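Local coordinates for protein 3-dehydroshikimate dehydratase (Pseudomonas putida, PDB 5HMQ) that catalyses the metal-dependent dehydration of 3-dehydroshikimate to protocatechuate, a step in quinate and shikimate degradation, at residues Gly236-Glu241 against Tyr265-Thr270. Sequence-based numbering, arbitrary orientation.
With MG (magnesium ion), chain K.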
# COMPACT_ATOMS: atom_id res chain seq x y z
N GLY C 236 26.16 9.32 -20.54
CA GLY C 236 25.27 8.26 -20.94
C GLY C 236 24.02 8.20 -20.09
O GLY C 236 23.67 9.16 -19.38
N PRO C 237 23.32 7.07 -20.14
CA PRO C 237 22.03 6.97 -19.43
C PRO C 237 22.20 7.09 -17.92
O PRO C 237 23.17 6.61 -17.34
CB PRO C 237 21.51 5.59 -19.84
CG PRO C 237 22.26 5.24 -21.08
CD PRO C 237 23.61 5.86 -20.92
N LEU C 238 21.21 7.74 -17.30
CA LEU C 238 21.09 7.83 -15.84
C LEU C 238 19.80 7.13 -15.44
O LEU C 238 18.71 7.60 -15.79
CB LEU C 238 21.09 9.28 -15.36
CG LEU C 238 20.94 9.47 -13.86
CD1 LEU C 238 22.18 9.03 -13.10
CD2 LEU C 238 20.56 10.90 -13.53
N SER C 239 19.91 6.04 -14.68
CA SER C 239 18.78 5.14 -14.51
C SER C 239 18.50 4.90 -13.03
O SER C 239 19.21 5.36 -12.13
CB SER C 239 19.02 3.80 -15.22
OG SER C 239 17.83 3.04 -15.28
N LEU C 240 17.42 4.14 -12.79
CA LEU C 240 16.93 3.81 -11.46
C LEU C 240 16.68 2.31 -11.40
O LEU C 240 16.07 1.75 -12.32
CB LEU C 240 15.63 4.55 -11.15
CG LEU C 240 15.69 6.08 -11.13
CD1 LEU C 240 14.29 6.65 -11.18
CD2 LEU C 240 16.42 6.56 -9.89
N GLU C 241 17.13 1.66 -10.33
CA GLU C 241 16.91 0.23 -10.15
C GLU C 241 16.46 -0.01 -8.71
O GLU C 241 17.28 0.01 -7.79
CB GLU C 241 18.14 -0.60 -10.50
CG GLU C 241 17.86 -2.10 -10.51
CD GLU C 241 19.12 -2.94 -10.59
OE1 GLU C 241 20.16 -2.52 -10.04
OE2 GLU C 241 19.06 -4.03 -11.21
N TYR C 265 15.53 15.77 -8.93
CA TYR C 265 16.10 16.25 -7.67
C TYR C 265 17.56 15.83 -7.53
O TYR C 265 18.39 16.61 -7.05
CB TYR C 265 15.26 15.72 -6.51
CG TYR C 265 15.71 16.16 -5.13
CD1 TYR C 265 15.62 17.50 -4.75
CD2 TYR C 265 16.20 15.25 -4.21
CE1 TYR C 265 16.03 17.90 -3.49
CE2 TYR C 265 16.61 15.64 -2.95
CZ TYR C 265 16.52 16.97 -2.59
OH TYR C 265 16.92 17.37 -1.34
N LEU C 266 17.88 14.60 -7.95
CA LEU C 266 19.27 14.14 -7.91
C LEU C 266 20.17 15.00 -8.78
O LEU C 266 21.29 15.33 -8.39
CB LEU C 266 19.34 12.68 -8.35
CG LEU C 266 20.75 12.14 -8.63
CD1 LEU C 266 21.62 12.20 -7.39
CD2 LEU C 266 20.68 10.73 -9.19
N GLU C 267 19.69 15.37 -9.97
CA GLU C 267 20.51 16.17 -10.88
C GLU C 267 20.83 17.54 -10.28
O GLU C 267 21.97 18.00 -10.35
CB GLU C 267 19.80 16.33 -12.22
CG GLU C 267 19.81 15.08 -13.08
CD GLU C 267 19.14 15.29 -14.42
OE1 GLU C 267 18.89 16.46 -14.78
OE2 GLU C 267 18.87 14.29 -15.11
N GLU C 268 19.83 18.19 -9.67
CA GLU C 268 20.06 19.50 -9.07
C GLU C 268 21.04 19.40 -7.91
O GLU C 268 22.00 20.18 -7.81
CB GLU C 268 18.74 20.11 -8.62
CG GLU C 268 18.93 21.29 -7.69
CD GLU C 268 17.62 21.75 -7.07
OE1 GLU C 268 17.01 20.97 -6.33
OE2 GLU C 268 17.19 22.88 -7.35
N GLN C 269 20.82 18.43 -7.02
CA GLN C 269 21.72 18.24 -5.89
C GLN C 269 23.11 17.84 -6.35
O GLN C 269 24.11 18.23 -5.73
CB GLN C 269 21.17 17.20 -4.92
CG GLN C 269 19.86 17.58 -4.28
CD GLN C 269 19.96 18.90 -3.55
OE1 GLN C 269 19.29 19.87 -3.90
NE2 GLN C 269 20.79 18.94 -2.52
N THR C 270 23.20 17.08 -7.44
CA THR C 270 24.52 16.76 -7.95
C THR C 270 25.18 18.00 -8.54
O THR C 270 26.34 18.29 -8.23
CB THR C 270 24.43 15.64 -8.98
OG1 THR C 270 23.85 14.47 -8.38
CG2 THR C 270 25.80 15.28 -9.51
MG MG K . 22.18 -2.95 -10.25
O HOH W 1 21.67 -4.24 -11.73
O HOH W 2 22.02 -4.49 -9.01
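L238 meets L266 and E267 through one methyl group, its CD2. The apolar part of the contact is between leucine ends: L238 CD2 lies 4.3 Å from L266 CD2. CG of L238 stands anti to the backbone N (chi1 179°), which carries both methyls out from the strand to the helix. The touch is small, and all three residues are buried.

The same L238 methyl also lies 4.1 Å from E267 OE2. This is a loose van der Waals approach to a carboxylate oxygen that is bonded elsewhere. The E267 side chain is extended beyond CG and runs alongside L238, antiparallel to it. Its polar end is satisfied by other parts of the chain: OE1 accepts a hydrogen bond from F287 N, and OE2 forms a salt bridge with R5. These two partners fix the carboxylate beside the leucine.

Within the helix, L266 O accepts two hydrogen bonds. T270 N gives the regular helical one at 2.8 Å. T270 OG1 gives the other at 2.7 Å, from the opposite face of the carbonyl plane.

E241, at the end of the strand segment, takes no part in the leucine contact and binds the catalytic metal. E241 OE1 binds the magnesium ion at 2.1 Å, and E136, D167 and Q193 are its other protein ligands. E241 OE2 accepts a hydrogen bond from a metal-bound water and another from Q63, which hold the carboxylate in place.

Strand 238-240 is the eighth strand of the TIM barrel, and helix 252-276 packs on its outer side. Backbone hydrogen bonds join the strand to strand 189-194 through S239 and to strand 6-8 through L238 and L240, closing the barrel. M194 touches both L238 and L266, and L226 of helix 222-231 packs on L238 and T270.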